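Local coordinates for protein leucyl aminopeptidase (Trypanosoma brucei brucei, PDB 5NTD) that probably removes leucine and other residues from the amino terminus of peptides, as a hexameric two-metal aminopeptidase of the M17 family, here holding manganese and the inhibitor bestatin, at residues V395-Q406 with A490-V500; K283-D294 with V333-N344. All coordinates share one frame; numbering follows the deposited sequence.

Contact 1 (V395-Q406 with A490-V500); sequences VVIDMATLTGAQ and AHIHVDLAYPV. With BES (2-(3-amino-2-hydroxy-4-phenyl-butyrylamino)-4-methyl-pentanoic acid), chain B.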
loop_
_atom_site.group_PDB
_atom_site.type_symbol
_atom_site.label_atom_id
_atom_site.label_comp_id
_atom_site.label_asym_id
_atom_site.label_seq_id
_atom_site.Cartn_x
_atom_site.Cartn_y
_atom_site.Cartn_z
ATOM N N VAL G 395 -42.796 6.106 -13.359
ATOM C CA VAL G 395 -41.382 6.433 -13.379
ATOM C C VAL G 395 -40.833 6.220 -11.993
ATOM O O VAL G 395 -41.416 6.658 -11.015
ATOM C CB VAL G 395 -41.115 7.898 -13.770
ATOM C CG1 VAL G 395 -39.626 8.193 -13.766
ATOM C CG2 VAL G 395 -41.686 8.202 -15.142
ATOM N N VAL G 396 -39.683 5.561 -11.930
ATOM C CA VAL G 396 -38.928 5.413 -10.675
ATOM C C VAL G 396 -37.618 6.170 -10.820
ATOM O O VAL G 396 -36.886 5.971 -11.786
ATOM C CB VAL G 396 -38.604 3.973 -10.333
ATOM C CG1 VAL G 396 -37.706 3.892 -9.103
ATOM C CG2 VAL G 396 -39.863 3.203 -10.071
ATOM N N ILE G 397 -37.363 7.058 -9.863
ATOM C CA ILE G 397 -36.115 7.805 -9.825
ATOM C C ILE G 397 -35.420 7.473 -8.537
ATOM O O ILE G 397 -35.955 7.727 -7.444
ATOM C CB ILE G 397 -36.309 9.323 -9.875
ATOM C CG1 ILE G 397 -37.104 9.731 -11.106
ATOM C CG2 ILE G 397 -34.959 10.045 -9.877
ATOM C CD1 ILE G 397 -37.499 11.195 -11.103
ATOM N N ASP G 398 -34.245 6.881 -8.644
ATOM C CA ASP G 398 -33.433 6.696 -7.434
ATOM C C ASP G 398 -32.237 7.647 -7.516
ATOM O O ASP G 398 -31.688 7.874 -8.590
ATOM C CB ASP G 398 -33.041 5.239 -7.206
ATOM C CG ASP G 398 -31.853 4.805 -8.040
ATOM O OD1 ASP G 398 -30.735 5.247 -7.720
ATOM O OD2 ASP G 398 -32.079 4.091 -9.034
ATOM N N MET G 399 -31.904 8.216 -6.380
ATOM C CA MET G 399 -30.792 9.146 -6.268
ATOM C C MET G 399 -29.886 8.694 -5.142
ATOM O O MET G 399 -30.348 8.393 -4.058
ATOM C CB MET G 399 -31.249 10.583 -6.000
ATOM C CG MET G 399 -32.220 11.110 -7.055
ATOM S SD MET G 399 -32.685 12.822 -6.798
ATOM C CE MET G 399 -31.670 13.640 -7.987
ATOM N N ALA G 400 -28.590 8.662 -5.428
ATOM C CA ALA G 400 -27.617 8.053 -4.501
ATOM C C ALA G 400 -26.213 8.523 -4.727
ATOM O O ALA G 400 -25.763 8.678 -5.848
ATOM C CB ALA G 400 -27.677 6.559 -4.631
ATOM N N THR G 401 -25.533 8.742 -3.628
ATOM C CA THR G 401 -24.071 9.002 -3.635
ATOM C C THR G 401 -23.341 7.659 -3.733
ATOM O O THR G 401 -22.804 7.146 -2.764
ATOM C CB THR G 401 -23.640 9.753 -2.378
ATOM O OG1 THR G 401 -24.218 9.111 -1.230
ATOM C CG2 THR G 401 -24.133 11.173 -2.442
ATOM N N LEU G 402 -23.408 7.059 -4.890
ATOM C CA LEU G 402 -23.263 5.615 -4.971
ATOM C C LEU G 402 -21.836 5.083 -5.240
ATOM O O LEU G 402 -21.476 4.068 -4.667
ATOM C CB LEU G 402 -24.253 4.994 -5.975
ATOM C CG LEU G 402 -24.512 3.492 -5.791
ATOM C CD1 LEU G 402 -25.040 3.166 -4.398
ATOM C CD2 LEU G 402 -25.476 2.995 -6.838
ATOM N N THR G 403 -21.098 5.710 -6.141
ATOM C CA THR G 403 -19.812 5.164 -6.564
ATOM C C THR G 403 -18.748 6.222 -6.684
ATOM O O THR G 403 -19.001 7.308 -7.201
ATOM C CB THR G 403 -19.888 4.419 -7.925
ATOM O OG1 THR G 403 -20.190 5.342 -8.973
ATOM C CG2 THR G 403 -20.938 3.320 -7.932
ATOM N N GLY G 404 -17.523 5.858 -6.305
ATOM C CA GLY G 404 -16.336 6.629 -6.666
ATOM C C GLY G 404 -16.125 6.684 -8.188
ATOM O O GLY G 404 -15.676 7.683 -8.742
ATOM N N ALA G 405 -16.518 5.631 -8.869
ATOM C CA ALA G 405 -16.510 5.596 -10.340
ATOM C C ALA G 405 -17.251 6.785 -10.990
ATOM O O ALA G 405 -16.872 7.254 -12.046
ATOM C CB ALA G 405 -17.118 4.277 -10.850
ATOM N N GLN G 406 -18.308 7.257 -10.335
ATOM C CA GLN G 406 -19.092 8.365 -10.867
ATOM C C GLN G 406 -18.219 9.583 -11.104
ATOM O O GLN G 406 -18.276 10.219 -12.146
ATOM C CB GLN G 406 -20.237 8.711 -9.928
ATOM C CG GLN G 406 -21.111 9.848 -10.419
ATOM C CD GLN G 406 -20.638 11.203 -9.965
ATOM O OE1 GLN G 406 -20.539 11.479 -8.767
ATOM N NE2 GLN G 406 -20.250 12.037 -10.920
ATOM N N ALA G 490 -40.380 3.727 -16.723
ATOM C CA ALA G 490 -39.040 4.266 -16.881
ATOM C C ALA G 490 -38.336 4.269 -15.542
ATOM O O ALA G 490 -38.889 4.649 -14.527
ATOM C CB ALA G 490 -39.085 5.667 -17.464
ATOM N N HIS G 491 -37.085 3.863 -15.561
ATOM C CA HIS G 491 -36.252 3.890 -14.341
ATOM C C HIS G 491 -35.013 4.754 -14.558
ATOM O O HIS G 491 -34.236 4.508 -15.467
ATOM C CB HIS G 491 -35.822 2.500 -13.931
ATOM C CG HIS G 491 -34.855 2.500 -12.799
ATOM N ND1 HIS G 491 -33.686 1.791 -12.819
ATOM C CD2 HIS G 491 -34.869 3.168 -11.617
ATOM C CE1 HIS G 491 -33.019 2.018 -11.702
ATOM N NE2 HIS G 491 -33.708 2.858 -10.961
ATOM N N ILE G 492 -34.895 5.778 -13.736
ATOM C CA ILE G 492 -33.799 6.713 -13.795
ATOM C C ILE G 492 -32.946 6.585 -12.531
ATOM O O ILE G 492 -33.397 6.909 -11.446
ATOM C CB ILE G 492 -34.268 8.168 -13.879
ATOM C CG1 ILE G 492 -35.180 8.374 -15.106
ATOM C CG2 ILE G 492 -33.059 9.107 -13.979
ATOM C CD1 ILE G 492 -35.908 9.702 -15.117
ATOM N N HIS G 493 -31.722 6.095 -12.711
ATOM C CA HIS G 493 -30.769 5.994 -11.624
ATOM C C HIS G 493 -29.803 7.165 -11.712
ATOM O O HIS G 493 -29.144 7.358 -12.714
ATOM C CB HIS G 493 -30.029 4.666 -11.673
ATOM C CG HIS G 493 -28.812 4.626 -10.793
ATOM N ND1 HIS G 493 -28.873 4.785 -9.427
ATOM C CD2 HIS G 493 -27.501 4.506 -11.095
ATOM C CE1 HIS G 493 -27.657 4.757 -8.924
ATOM N NE2 HIS G 493 -26.807 4.569 -9.916
ATOM N N VAL G 494 -29.766 7.942 -10.663
ATOM C CA VAL G 494 -28.923 9.148 -10.568
ATOM C C VAL G 494 -27.800 8.942 -9.532
ATOM O O VAL G 494 -28.042 8.840 -8.336
ATOM C CB VAL G 494 -29.714 10.399 -10.164
ATOM C CG1 VAL G 494 -28.859 11.652 -10.270
ATOM C CG2 VAL G 494 -30.933 10.547 -11.035
ATOM N N ASP G 495 -26.581 8.841 -10.034
ATOM C CA ASP G 495 -25.402 8.668 -9.186
ATOM C C ASP G 495 -24.835 10.056 -9.002
ATOM O O ASP G 495 -24.271 10.647 -9.922
ATOM C CB ASP G 495 -24.376 7.726 -9.814
ATOM C CG ASP G 495 -23.295 7.281 -8.818
ATOM O OD1 ASP G 495 -23.044 8.008 -7.834
ATOM O OD2 ASP G 495 -22.685 6.210 -9.046
ATOM N N LEU G 496 -25.002 10.582 -7.816
ATOM C CA LEU G 496 -24.560 11.966 -7.506
ATOM C C LEU G 496 -23.523 12.045 -6.370
ATOM O O LEU G 496 -23.477 12.982 -5.592
ATOM C CB LEU G 496 -25.754 12.881 -7.214
ATOM C CG LEU G 496 -26.940 12.297 -6.453
ATOM C CD1 LEU G 496 -26.559 11.852 -5.059
ATOM C CD2 LEU G 496 -28.029 13.348 -6.369
ATOM N N ALA G 497 -22.662 11.049 -6.364
ATOM C CA ALA G 497 -21.583 10.936 -5.354
ATOM C C ALA G 497 -20.841 12.243 -5.142
ATOM O O ALA G 497 -20.655 12.696 -4.035
ATOM C CB ALA G 497 -20.615 9.810 -5.710
ATOM N N TYR G 498 -20.415 12.840 -6.229
ATOM C CA TYR G 498 -19.602 14.077 -6.178
ATOM C C TYR G 498 -20.352 15.424 -6.304
ATOM O O TYR G 498 -19.988 16.379 -5.638
ATOM C CB TYR G 498 -18.442 14.007 -7.169
ATOM C CG TYR G 498 -17.381 13.023 -6.744
ATOM C CD1 TYR G 498 -17.494 11.680 -7.060
ATOM C CD2 TYR G 498 -16.280 13.440 -5.999
ATOM C CE1 TYR G 498 -16.538 10.773 -6.659
ATOM C CE2 TYR G 498 -15.315 12.546 -5.603
ATOM C CZ TYR G 498 -15.454 11.211 -5.936
ATOM O OH TYR G 498 -14.498 10.308 -5.520
ATOM N N PRO G 499 -21.408 15.490 -7.113
ATOM C CA PRO G 499 -22.066 16.770 -7.236
ATOM C C PRO G 499 -22.738 17.320 -5.971
ATOM O O PRO G 499 -23.069 18.493 -5.914
ATOM C CB PRO G 499 -23.106 16.498 -8.324
ATOM C CG PRO G 499 -22.450 15.480 -9.200
ATOM C CD PRO G 499 -21.751 14.592 -8.223
ATOM N N VAL G 500 -22.966 16.447 -4.992
ATOM C CA VAL G 500 -23.575 16.867 -3.722
ATOM C C VAL G 500 -22.677 17.698 -2.818
ATOM O O VAL G 500 -23.114 18.185 -1.788
ATOM C CB VAL G 500 -24.154 15.712 -2.903
ATOM C CG1 VAL G 500 -25.242 15.027 -3.696
ATOM C CG2 VAL G 500 -23.081 14.738 -2.439
HETATM N N2 BES B . -20.889 5.932 -0.455
HETATM C C1 BES B . -19.816 5.327 -1.241
HETATM C C6 BES B . -19.574 6.032 -2.598
HETATM C C7 BES B . -18.726 7.273 -2.599
HETATM C C8 BES B . -19.280 8.514 -2.316
HETATM C C12 BES B . -17.381 7.212 -2.941
HETATM C C9 BES B . -18.496 9.665 -2.329
HETATM C C11 BES B . -16.588 8.370 -2.951
HETATM C C10 BES B . -17.140 9.597 -2.638
HETATM C C2 BES B . -20.197 3.842 -1.424
HETATM O O2 BES B . -21.000 3.290 -0.335
HETATM C C3 BES B . -18.927 3.047 -1.485
HETATM O O3 BES B . -18.510 2.671 -0.363
HETATM N N1 BES B . -18.479 2.827 -2.731
HETATM C C4 BES B . -17.296 2.094 -3.076
HETATM C C13 BES B . -17.595 0.619 -3.320
HETATM C C14 BES B . -16.368 -0.292 -3.315
HETATM C C15 BES B . -15.362 -0.101 -2.187
HETATM C C16 BES B . -16.814 -1.731 -3.240
HETATM C C5 BES B . -16.685 2.628 -4.326
HETATM O O1 BES B . -15.457 2.714 -4.364
HETATM O O4 BES B . -17.402 2.953 -5.277
HETATM O O HOH W 1 -13.585 8.764 -7.479
#

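Contact 2 (K283-D294 with V333-N344); sequences KVSLVGKGIVYD and VQLSCTLCLAEN. With MN (manganese (II) ion), chain C; MN (manganese (II) ion), chain D; BES (2-(3-amino-2-hydroxy-4-phenyl-butyrylamino)-4-methyl-pentanoic acid), chain B.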
loop_
_atom_site.group_PDB
_atom_site.type_symbol
_atom_site.label_atom_id
_atom_site.label_comp_id
_atom_site.label_asym_id
_atom_site.label_seq_id
_atom_site.Cartn_x
_atom_site.Cartn_y
_atom_site.Cartn_z
ATOM N N LYS G 283 -47.342 9.552 -12.349
ATOM C CA LYS G 283 -47.044 8.952 -11.027
ATOM C C LYS G 283 -45.553 8.601 -10.946
ATOM O O LYS G 283 -45.038 7.783 -11.731
ATOM C CB LYS G 283 -47.886 7.709 -10.778
ATOM C CG LYS G 283 -49.371 7.929 -10.978
ATOM C CD LYS G 283 -50.161 6.743 -10.433
ATOM C CE LYS G 283 -51.455 6.469 -11.192
ATOM N NZ LYS G 283 -51.278 5.237 -12.033
ATOM N N VAL G 284 -44.879 9.223 -9.989
ATOM C CA VAL G 284 -43.440 9.098 -9.853
ATOM C C VAL G 284 -43.093 8.644 -8.451
ATOM O O VAL G 284 -43.514 9.231 -7.479
ATOM C CB VAL G 284 -42.713 10.422 -10.146
ATOM C CG1 VAL G 284 -41.216 10.240 -10.040
ATOM C CG2 VAL G 284 -43.054 10.931 -11.525
ATOM N N SER G 285 -42.275 7.607 -8.379
ATOM C CA SER G 285 -41.695 7.116 -7.110
ATOM C C SER G 285 -40.235 7.495 -7.010
ATOM O O SER G 285 -39.424 7.163 -7.883
ATOM C CB SER G 285 -41.826 5.625 -6.967
ATOM O OG SER G 285 -43.169 5.253 -6.712
ATOM N N LEU G 286 -39.923 8.208 -5.948
ATOM C CA LEU G 286 -38.567 8.615 -5.650
ATOM C C LEU G 286 -37.997 7.673 -4.613
ATOM O O LEU G 286 -38.666 7.337 -3.639
ATOM C CB LEU G 286 -38.497 10.038 -5.098
ATOM C CG LEU G 286 -39.180 11.111 -5.947
ATOM C CD1 LEU G 286 -39.193 12.447 -5.209
ATOM C CD2 LEU G 286 -38.480 11.289 -7.289
ATOM N N VAL G 287 -36.735 7.298 -4.797
ATOM C CA VAL G 287 -36.017 6.453 -3.822
ATOM C C VAL G 287 -34.614 7.036 -3.582
ATOM O O VAL G 287 -33.886 7.257 -4.501
ATOM C CB VAL G 287 -35.891 5.020 -4.334
ATOM C CG1 VAL G 287 -35.258 4.129 -3.272
ATOM C CG2 VAL G 287 -37.256 4.478 -4.699
ATOM N N GLY G 288 -34.286 7.278 -2.333
ATOM C CA GLY G 288 -33.032 7.927 -1.982
ATOM C C GLY G 288 -32.147 7.124 -1.042
ATOM O O GLY G 288 -32.621 6.542 -0.081
ATOM N N LYS G 289 -30.858 7.085 -1.366
ATOM C CA LYS G 289 -29.837 6.426 -0.506
ATOM C C LYS G 289 -29.622 7.350 0.678
ATOM O O LYS G 289 -29.071 8.444 0.544
ATOM C CB LYS G 289 -28.515 6.159 -1.257
ATOM C CG LYS G 289 -27.402 5.571 -0.391
ATOM C CD LYS G 289 -26.033 5.499 -1.110
ATOM C CE LYS G 289 -24.902 5.027 -0.183
ATOM N NZ LYS G 289 -23.509 5.055 -0.713
ATOM N N GLY G 290 -30.061 6.897 1.832
ATOM C CA GLY G 290 -29.944 7.678 3.060
ATOM C C GLY G 290 -28.961 7.107 4.047
ATOM O O GLY G 290 -29.290 6.806 5.195
ATOM N N ILE G 291 -27.740 6.917 3.587
ATOM C CA ILE G 291 -26.685 6.359 4.461
ATOM C C ILE G 291 -26.116 7.530 5.233
ATOM O O ILE G 291 -25.287 8.290 4.732
ATOM C CB ILE G 291 -25.608 5.578 3.691
ATOM C CG1 ILE G 291 -26.255 4.378 2.982
ATOM C CG2 ILE G 291 -24.500 5.101 4.619
ATOM C CD1 ILE G 291 -26.947 3.359 3.883
ATOM N N VAL G 292 -26.578 7.667 6.458
ATOM C CA VAL G 292 -26.205 8.812 7.335
ATOM C C VAL G 292 -24.707 8.882 7.591
ATOM O O VAL G 292 -24.152 9.954 7.789
ATOM C CB VAL G 292 -26.963 8.800 8.668
ATOM C CG1 VAL G 292 -28.423 9.101 8.392
ATOM C CG2 VAL G 292 -26.825 7.471 9.387
ATOM N N TYR G 293 -24.093 7.706 7.633
ATOM C CA TYR G 293 -22.640 7.575 7.623
ATOM C C TYR G 293 -22.215 6.214 7.087
ATOM O O TYR G 293 -22.816 5.201 7.396
ATOM C CB TYR G 293 -22.084 7.764 8.995
ATOM C CG TYR G 293 -20.585 7.996 9.056
ATOM C CD1 TYR G 293 -20.011 9.149 8.510
ATOM C CD2 TYR G 293 -19.744 7.060 9.645
ATOM C CE1 TYR G 293 -18.661 9.371 8.586
ATOM C CE2 TYR G 293 -18.381 7.268 9.726
ATOM C CZ TYR G 293 -17.838 8.420 9.203
ATOM O OH TYR G 293 -16.482 8.646 9.281
ATOM N N ASP G 294 -21.222 6.244 6.204
ATOM C CA ASP G 294 -20.711 5.046 5.483
ATOM C C ASP G 294 -19.281 4.855 5.996
ATOM O O ASP G 294 -18.333 5.371 5.418
ATOM C CB ASP G 294 -20.723 5.239 3.929
ATOM C CG ASP G 294 -20.477 3.923 3.130
ATOM O OD1 ASP G 294 -20.298 2.911 3.836
ATOM O OD2 ASP G 294 -20.546 3.890 1.808
ATOM N N VAL G 333 -47.963 16.282 -9.780
ATOM C CA VAL G 333 -47.344 14.951 -9.882
ATOM C C VAL G 333 -47.661 14.165 -8.656
ATOM O O VAL G 333 -47.540 14.644 -7.537
ATOM C CB VAL G 333 -45.801 15.029 -9.981
ATOM C CG1 VAL G 333 -45.245 13.675 -10.341
ATOM C CG2 VAL G 333 -45.376 16.005 -11.054
ATOM N N GLN G 334 -48.092 12.949 -8.861
ATOM C CA GLN G 334 -48.316 12.081 -7.731
ATOM C C GLN G 334 -46.957 11.494 -7.367
ATOM O O GLN G 334 -46.319 10.905 -8.219
ATOM C CB GLN G 334 -49.297 10.954 -8.056
ATOM C CG GLN G 334 -49.590 10.084 -6.842
ATOM C CD GLN G 334 -50.642 9.061 -7.138
ATOM O OE1 GLN G 334 -51.397 9.193 -8.101
ATOM N NE2 GLN G 334 -50.776 8.095 -6.263
ATOM N N LEU G 335 -46.590 11.610 -6.101
ATOM C CA LEU G 335 -45.260 11.216 -5.638
ATOM C C LEU G 335 -45.271 10.280 -4.476
ATOM O O LEU G 335 -46.011 10.483 -3.517
ATOM C CB LEU G 335 -44.453 12.446 -5.174
ATOM C CG LEU G 335 -43.984 13.424 -6.243
ATOM C CD1 LEU G 335 -43.336 14.615 -5.569
ATOM C CD2 LEU G 335 -43.002 12.748 -7.185
ATOM N N SER G 336 -44.405 9.285 -4.549
ATOM C CA SER G 336 -43.893 8.602 -3.324
ATOM C C SER G 336 -42.426 8.985 -3.196
ATOM O O SER G 336 -41.751 9.253 -4.183
ATOM C CB SER G 336 -44.040 7.095 -3.377
ATOM O OG SER G 336 -43.271 6.550 -4.437
ATOM N N CYS G 337 -41.982 9.065 -1.972
ATOM C CA CYS G 337 -40.584 9.370 -1.659
ATOM C C CYS G 337 -40.123 8.448 -0.551
ATOM O O CYS G 337 -40.541 8.547 0.592
ATOM C CB CYS G 337 -40.411 10.811 -1.218
ATOM S SG CYS G 337 -38.699 11.210 -0.756
ATOM N N THR G 338 -39.293 7.502 -0.946
ATOM C CA THR G 338 -38.824 6.447 -0.032
ATOM C C THR G 338 -37.366 6.739 0.345
ATOM O O THR G 338 -36.472 6.754 -0.495
ATOM C CB THR G 338 -39.009 5.053 -0.645
ATOM O OG1 THR G 338 -40.413 4.787 -0.799
ATOM C CG2 THR G 338 -38.398 3.974 0.245
ATOM N N LEU G 339 -37.163 6.982 1.622
ATOM C CA LEU G 339 -35.840 7.240 2.186
ATOM C C LEU G 339 -35.292 5.943 2.775
ATOM O O LEU G 339 -35.888 5.343 3.664
ATOM C CB LEU G 339 -35.891 8.291 3.267
ATOM C CG LEU G 339 -36.613 9.586 2.903
ATOM C CD1 LEU G 339 -36.635 10.480 4.135
ATOM C CD2 LEU G 339 -35.957 10.306 1.738
ATOM N N CYS G 340 -34.153 5.518 2.243
ATOM C CA CYS G 340 -33.511 4.286 2.679
ATOM C C CYS G 340 -32.467 4.678 3.705
ATOM O O CYS G 340 -31.302 4.932 3.377
ATOM C CB CYS G 340 -32.886 3.546 1.508
ATOM S SG CYS G 340 -34.023 3.193 0.157
ATOM N N LEU G 341 -32.900 4.733 4.947
ATOM C CA LEU G 341 -32.074 5.263 6.047
ATOM C C LEU G 341 -31.374 4.165 6.841
ATOM O O LEU G 341 -31.987 3.238 7.368
ATOM C CB LEU G 341 -32.889 6.087 7.018
ATOM C CG LEU G 341 -33.660 7.241 6.408
ATOM C CD1 LEU G 341 -34.512 7.927 7.488
ATOM C CD2 LEU G 341 -32.741 8.258 5.770
ATOM N N ALA G 342 -30.062 4.293 6.890
ATOM C CA ALA G 342 -29.217 3.358 7.653
ATOM C C ALA G 342 -27.863 4.004 7.884
ATOM O O ALA G 342 -27.425 4.846 7.119
ATOM C CB ALA G 342 -29.031 2.042 6.917
ATOM N N GLU G 343 -27.227 3.626 8.972
ATOM C CA GLU G 343 -25.786 3.855 9.125
ATOM C C GLU G 343 -25.084 2.533 8.823
ATOM O O GLU G 343 -25.474 1.495 9.354
ATOM C CB GLU G 343 -25.388 4.338 10.504
ATOM C CG GLU G 343 -23.867 4.507 10.616
ATOM C CD GLU G 343 -23.410 5.239 11.854
ATOM O OE1 GLU G 343 -24.145 5.282 12.878
ATOM O OE2 GLU G 343 -22.239 5.689 11.861
ATOM N N ASN G 344 -24.079 2.609 7.951
ATOM C CA ASN G 344 -23.214 1.450 7.633
ATOM C C ASN G 344 -22.087 1.423 8.639
ATOM O O ASN G 344 -21.081 2.089 8.519
ATOM C CB ASN G 344 -22.672 1.508 6.234
ATOM C CG ASN G 344 -22.108 0.176 5.763
ATOM O OD1 ASN G 344 -22.403 -0.876 6.321
ATOM N ND2 ASN G 344 -21.308 0.216 4.696
HETATM MN MN MN C . -21.999 4.626 0.619
HETATM MN MN MN D . -19.930 2.216 0.919
HETATM N N2 BES B . -20.889 5.932 -0.455
HETATM C C1 BES B . -19.816 5.327 -1.241
HETATM C C6 BES B . -19.574 6.032 -2.598
HETATM C C7 BES B . -18.726 7.273 -2.599
HETATM C C8 BES B . -19.280 8.514 -2.316
HETATM C C12 BES B . -17.381 7.212 -2.941
HETATM C C9 BES B . -18.496 9.665 -2.329
HETATM C C11 BES B . -16.588 8.370 -2.951
HETATM C C10 BES B . -17.140 9.597 -2.638
HETATM C C2 BES B . -20.197 3.842 -1.424
HETATM O O2 BES B . -21.000 3.290 -0.335
HETATM C C3 BES B . -18.927 3.047 -1.485
HETATM O O3 BES B . -18.510 2.671 -0.363
HETATM N N1 BES B . -18.479 2.827 -2.731
HETATM C C4 BES B . -17.296 2.094 -3.076
HETATM C C13 BES B . -17.595 0.619 -3.320
HETATM C C14 BES B . -16.368 -0.292 -3.315
HETATM C C15 BES B . -15.362 -0.101 -2.187
HETATM C C16 BES B . -16.814 -1.731 -3.240
HETATM C C5 BES B . -16.685 2.628 -4.326
HETATM O O1 BES B . -15.457 2.714 -4.364
HETATM O O4 BES B . -17.402 2.953 -5.277
HETATM O O HOH W 2 -40.899 5.878 -3.322
#

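Contact 1 (V395-Q406 with A490-V500)
D398 is gripped by two histidines of the neighbouring parallel strand, in register from V395-A490 to A400-D495 in the central sheet of the catalytic domain. Its OD1 offers the syn lone pair to H493 ND1 at 2.6 Å, almost in the plane of that imidazole, while OD2 takes H491 NE2 at 2.8 Å, tilted 18° from the other ring. A chi1 of 81° tucks the carboxylate between its own N and carbonyl carbon, and the bonds stop it turning; the buried charge would probably raise the basicity of both rings. L402 CD2 comes within 3.5 Å of H493 CE1.

D495 makes the other tight spot, tying down the next loop: T403 OG1 donates to D495 OD2 (2.6 Å), and L402 N approaches D495 OD1 from above the carboxylate plane. Q406, bent at chi2, brings OE1 to Y498 N at 2.9 Å. The face of I397, M399, I492 and V494 is buried and apolar, with M399 CE 4.0 Å from L496 CD2. The loop T401-G404 forms part of the bestatin pocket; at G404, the looser, partly exposed side, a water bridges G404 O and Y498 OH, and G404 N donates to the inhibitor's carboxylate.

Helix 471-480 covers L402 and the face of H491, H493 and D495; helix 511-519 packs against the face carrying V395, I397, M399 and I492, and strand 283-291 flanks 395-400.

Contact 2 (K283-D294 with V333-N344)
D294 and N344 run side by side where the two parallel strands end, and N344 ND2 donates to D294 OD1 at 3.0 Å on the syn side, 28° out of the carboxylate plane. That bond, with T370 O as a second acceptor for the amide, steadies a carboxylate whose OD2 bridges both manganese ions, 2.0 Å from each.

K289 can be followed outward. Its CB packs on A400 of the adjoining strand, and the chain then runs fully extended, with CG anti to the backbone N (chi1 176°) and 3.8 Å from I291 CG1. CD lies 4.0 Å from T401 OG1. CE comes to 3.0 Å from the chain C manganese, and NZ binds that ion at 2.1 Å, lying 2.8 Å from bestatin N2.

Farther back, S285 OG and S336 OG share a hydrogen bond of 2.6 Å, and a water joins L286 O, S336 OG and T338 OG1. Beyond the corner at V292, E343 lies along Y293 and forms a salt bridge to R352 of the third subunit.

Strand 283-291, with the chain just past its corner, supplies both the metal-binding lysine and the bridging aspartate, while its parallel neighbour orients the aspartate; this is the two-metal site of M17 aminopeptidases.

Contacts 1 and 2 are consecutive strand pairs of one sheet, their centres about 11 Å apart, joined where 283-291 and 395-400 lie next to each other. I397 N approaches S285 O at 2.9 Å and I397 O meets V287 N at 2.8 Å, both probable hydrogen bonds. Both contacts reach bestatin from the C-terminal ends of their strands. Contact 2 supplies ligands to the two manganese ions, which hold the inhibitor's amine, hydroxyl and carbonyl oxygen; contact 1 lines the phenyl group, with A497 CB 3.9 Å from ring atom C8, and the carboxylate, and its T401 O also comes 3.2 Å from bestatin N2. T401 hydrogen-bonds D312, which shares the chain C manganese with K289 and D294.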